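Local coordinates for spindle assembly abnormal protein 6 (Caenorhabditis elegans, PDB 4G79) that serves as the central scaffolding component of centrioles, its globular N-terminal domain linking coiled-coil homodimers in the assembly that sets ninefold symmetry, at residues A[112-124]-A[129-141]. Residues are numbered along the deposited sequence; the frame is centred on the assembly and turned at random.
Sequences DAEKNFCSFELFS and SKGKIFSIKLHAV
An antiparallel beta hairpin in the globular N-terminal head domain of SAS-6 pairs Phe117–Phe123 with Lys132–Ala140, the two strands running at 163°. Backbone bonds zip them together, Phe120 N giving a nearly straight one to Ile136 O (2.9 Å). A classic beta bulge interrupts the register where Ile133 and Phe134 both face Leu122: Leu122 N binds Phe134 O, while Leu122 O accepts from Ile133 N at 2.7 Å. On the buried face, Phe120 CB packs on Leu138 CD1 (3.8 Å), and Leu122 sends CD2 to Phe134 CE1 and CG to Ile133 CD1. Leu100 and Ile96 of helix 92-102 cover Leu122 and Phe134. The other face carries Phe123, whose CG lies anti to its carbonyl carbon (chi1 -60°); Lys132 CG sits over one ring face in a CH-pi contact, and Lys130 O approaches the ring edge, 3.5 Å from Phe123 CD2. Were Phe123 an alanine, the aliphatic part of Lys132 would probably lose its aromatic support and be freer to turn. Lys132 bends at chi3 (-100°), bringing NZ into a weak 3.4 Å salt bridge with Glu121 OE2. Farther along, the Phe117 ring is sandwiched between Asp112 CB and the extended Lys137 chain, whose NZ stands 4.2 Å from the ring centroid, almost on the ring normal, as a cation-pi partner.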
# COMPACT_ATOMS: atom_id res chain seq x y z
N ASP A 112 7.81 -19.85 -7.37
CA ASP A 112 9.22 -20.20 -7.19
C ASP A 112 9.66 -21.11 -8.36
O ASP A 112 8.83 -21.88 -8.86
CB ASP A 112 9.41 -20.90 -5.83
CG ASP A 112 10.77 -21.52 -5.61
OD1 ASP A 112 11.78 -20.78 -5.74
OD2 ASP A 112 10.83 -22.73 -5.33
N ALA A 113 10.93 -21.01 -8.80
CA ALA A 113 11.48 -21.81 -9.90
C ALA A 113 11.24 -23.32 -9.73
O ALA A 113 10.88 -23.98 -10.71
CB ALA A 113 12.98 -21.54 -10.05
N GLU A 114 11.44 -23.85 -8.51
CA GLU A 114 11.26 -25.26 -8.20
C GLU A 114 9.86 -25.58 -7.65
O GLU A 114 9.64 -26.71 -7.20
CB GLU A 114 12.33 -25.72 -7.21
CG GLU A 114 13.56 -26.29 -7.89
CD GLU A 114 14.74 -26.60 -6.98
OE1 GLU A 114 14.51 -27.05 -5.84
OE2 GLU A 114 15.89 -26.41 -7.44
N LYS A 115 8.92 -24.61 -7.68
CA LYS A 115 7.53 -24.76 -7.20
C LYS A 115 7.48 -25.23 -5.73
O LYS A 115 6.62 -26.04 -5.36
CB LYS A 115 6.72 -25.74 -8.10
CG LYS A 115 6.57 -25.32 -9.56
CD LYS A 115 6.07 -26.49 -10.38
CE LYS A 115 5.91 -26.15 -11.83
NZ LYS A 115 5.22 -27.24 -12.56
N ASN A 116 8.41 -24.72 -4.89
CA ASN A 116 8.43 -25.04 -3.46
C ASN A 116 7.45 -24.14 -2.72
O ASN A 116 6.95 -24.49 -1.64
CB ASN A 116 9.84 -24.86 -2.88
CG ASN A 116 10.83 -25.93 -3.29
OD1 ASN A 116 10.53 -27.13 -3.29
ND2 ASN A 116 12.05 -25.51 -3.61
N PHE A 117 7.16 -22.98 -3.32
CA PHE A 117 6.26 -21.97 -2.77
C PHE A 117 5.85 -20.97 -3.84
O PHE A 117 6.38 -20.95 -4.95
CB PHE A 117 6.97 -21.23 -1.61
CG PHE A 117 8.28 -20.57 -2.00
CD1 PHE A 117 8.29 -19.28 -2.54
CD2 PHE A 117 9.49 -21.22 -1.80
CE1 PHE A 117 9.50 -18.68 -2.91
CE2 PHE A 117 10.69 -20.61 -2.17
CZ PHE A 117 10.70 -19.35 -2.71
N CYS A 118 4.92 -20.10 -3.47
CA CYS A 118 4.48 -18.99 -4.27
C CYS A 118 4.09 -17.88 -3.33
O CYS A 118 3.78 -18.12 -2.17
CB CYS A 118 3.34 -19.39 -5.19
SG CYS A 118 1.78 -19.69 -4.33
N SER A 119 4.09 -16.66 -3.85
CA SER A 119 3.60 -15.50 -3.12
C SER A 119 2.26 -15.19 -3.70
O SER A 119 2.14 -15.09 -4.91
CB SER A 119 4.57 -14.34 -3.24
OG SER A 119 4.04 -13.16 -2.65
N PHE A 120 1.22 -15.17 -2.87
CA PHE A 120 -0.13 -14.84 -3.28
C PHE A 120 -0.29 -13.35 -2.92
O PHE A 120 -0.15 -13.00 -1.75
CB PHE A 120 -1.15 -15.75 -2.56
CG PHE A 120 -2.61 -15.38 -2.77
CD1 PHE A 120 -3.24 -14.45 -1.96
CD2 PHE A 120 -3.35 -15.98 -3.79
CE1 PHE A 120 -4.59 -14.12 -2.16
CE2 PHE A 120 -4.70 -15.68 -3.96
CZ PHE A 120 -5.30 -14.74 -3.16
N GLU A 121 -0.58 -12.52 -3.90
CA GLU A 121 -0.72 -11.08 -3.66
C GLU A 121 -2.08 -10.62 -4.09
O GLU A 121 -2.48 -10.90 -5.22
CB GLU A 121 0.35 -10.31 -4.45
CG GLU A 121 1.79 -10.75 -4.20
CD GLU A 121 2.83 -9.79 -4.73
OE1 GLU A 121 2.71 -9.35 -5.90
OE2 GLU A 121 3.78 -9.48 -3.98
N LEU A 122 -2.81 -9.96 -3.19
CA LEU A 122 -4.15 -9.43 -3.47
C LEU A 122 -4.07 -7.92 -3.61
O LEU A 122 -3.49 -7.28 -2.74
CB LEU A 122 -5.13 -9.85 -2.35
CG LEU A 122 -6.59 -9.42 -2.57
CD1 LEU A 122 -7.15 -10.00 -3.87
CD2 LEU A 122 -7.44 -9.88 -1.40
N PHE A 123 -4.70 -7.34 -4.66
CA PHE A 123 -4.68 -5.90 -4.91
C PHE A 123 -6.03 -5.38 -5.13
O PHE A 123 -6.91 -6.13 -5.51
CB PHE A 123 -3.87 -5.56 -6.19
CG PHE A 123 -2.41 -5.96 -6.17
CD1 PHE A 123 -2.03 -7.27 -6.49
CD2 PHE A 123 -1.42 -5.03 -5.91
CE1 PHE A 123 -0.69 -7.63 -6.51
CE2 PHE A 123 -0.07 -5.39 -5.92
CZ PHE A 123 0.29 -6.69 -6.23
N SER A 124 -6.21 -4.08 -4.93
CA SER A 124 -7.43 -3.36 -5.28
C SER A 124 -6.97 -2.02 -5.88
O SER A 124 -6.71 -1.06 -5.15
CB SER A 124 -8.35 -3.22 -4.08
OG SER A 124 -9.58 -2.63 -4.49
N SER A 129 -2.36 4.04 -7.84
CA SER A 129 -1.45 2.99 -7.41
C SER A 129 -2.02 1.59 -7.55
O SER A 129 -3.21 1.40 -7.78
CB SER A 129 -1.07 3.21 -5.95
OG SER A 129 -2.17 2.89 -5.11
N LYS A 130 -1.14 0.61 -7.36
CA LYS A 130 -1.50 -0.82 -7.45
C LYS A 130 -2.50 -1.23 -6.37
O LYS A 130 -3.30 -2.11 -6.63
CB LYS A 130 -0.25 -1.70 -7.37
CG LYS A 130 0.62 -1.59 -8.60
CD LYS A 130 1.84 -2.46 -8.50
CE LYS A 130 2.67 -2.39 -9.75
NZ LYS A 130 3.68 -3.48 -9.80
N GLY A 131 -2.49 -0.54 -5.21
CA GLY A 131 -3.42 -0.82 -4.12
C GLY A 131 -3.27 -2.22 -3.54
O GLY A 131 -4.27 -2.89 -3.27
N LYS A 132 -2.03 -2.66 -3.27
CA LYS A 132 -1.82 -3.98 -2.64
C LYS A 132 -2.53 -4.07 -1.30
O LYS A 132 -2.39 -3.17 -0.47
CB LYS A 132 -0.33 -4.30 -2.44
CG LYS A 132 -0.08 -5.79 -2.10
CD LYS A 132 1.28 -6.03 -1.49
CE LYS A 132 2.30 -6.57 -2.46
NZ LYS A 132 3.59 -6.90 -1.77
N ILE A 133 -3.31 -5.14 -1.09
CA ILE A 133 -3.99 -5.34 0.19
C ILE A 133 -3.03 -6.11 1.10
O ILE A 133 -2.67 -5.63 2.19
CB ILE A 133 -5.36 -6.04 -0.01
CG1 ILE A 133 -6.24 -5.19 -0.98
CG2 ILE A 133 -6.06 -6.23 1.35
CD1 ILE A 133 -7.60 -5.84 -1.35
N PHE A 134 -2.58 -7.29 0.64
CA PHE A 134 -1.62 -8.07 1.41
C PHE A 134 -1.00 -9.08 0.48
O PHE A 134 -1.45 -9.24 -0.65
CB PHE A 134 -2.29 -8.77 2.64
CG PHE A 134 -3.18 -9.96 2.33
CD1 PHE A 134 -4.51 -9.79 1.96
CD2 PHE A 134 -2.69 -11.26 2.44
CE1 PHE A 134 -5.31 -10.88 1.65
CE2 PHE A 134 -3.50 -12.37 2.14
CZ PHE A 134 -4.81 -12.17 1.74
N SER A 135 0.05 -9.73 0.95
CA SER A 135 0.68 -10.84 0.27
C SER A 135 0.99 -11.87 1.33
O SER A 135 1.25 -11.52 2.48
CB SER A 135 1.92 -10.41 -0.52
OG SER A 135 2.98 -10.01 0.31
N ILE A 136 0.95 -13.14 0.96
CA ILE A 136 1.26 -14.23 1.88
C ILE A 136 2.02 -15.29 1.12
O ILE A 136 1.71 -15.55 -0.04
CB ILE A 136 -0.06 -14.77 2.53
CG1 ILE A 136 0.22 -15.78 3.67
CG2 ILE A 136 -1.09 -15.29 1.50
CD1 ILE A 136 -0.95 -16.09 4.61
N LYS A 137 3.05 -15.86 1.75
CA LYS A 137 3.82 -16.94 1.17
C LYS A 137 3.07 -18.27 1.39
O LYS A 137 2.78 -18.63 2.54
CB LYS A 137 5.22 -16.98 1.80
CG LYS A 137 6.18 -17.98 1.16
CD LYS A 137 7.57 -17.86 1.76
CE LYS A 137 8.54 -18.84 1.15
NZ LYS A 137 9.94 -18.57 1.59
N LEU A 138 2.74 -18.97 0.29
CA LEU A 138 2.05 -20.27 0.37
C LEU A 138 3.06 -21.34 0.06
O LEU A 138 3.82 -21.21 -0.88
CB LEU A 138 0.83 -20.34 -0.57
CG LEU A 138 -0.18 -19.17 -0.46
CD1 LEU A 138 -1.37 -19.40 -1.40
CD2 LEU A 138 -0.76 -19.03 0.96
N HIS A 139 3.09 -22.38 0.87
CA HIS A 139 4.07 -23.45 0.71
C HIS A 139 3.50 -24.64 -0.05
O HIS A 139 2.31 -24.93 0.07
CB HIS A 139 4.55 -23.91 2.11
CG HIS A 139 5.11 -22.78 2.91
ND1 HIS A 139 6.43 -22.37 2.75
CD2 HIS A 139 4.51 -21.97 3.81
CE1 HIS A 139 6.58 -21.34 3.58
NE2 HIS A 139 5.46 -21.07 4.25
N ALA A 140 4.37 -25.35 -0.81
CA ALA A 140 3.95 -26.53 -1.57
C ALA A 140 3.42 -27.62 -0.63
O ALA A 140 3.98 -27.85 0.43
CB ALA A 140 5.12 -27.07 -2.39
N VAL A 141 2.27 -28.21 -1.01
CA VAL A 141 1.56 -29.22 -0.23
C VAL A 141 2.16 -30.61 -0.50
O VAL A 141 2.65 -30.85 -1.60
CB VAL A 141 0.03 -29.17 -0.52
CG1 VAL A 141 -0.72 -30.35 0.11
CG2 VAL A 141 -0.57 -27.84 -0.06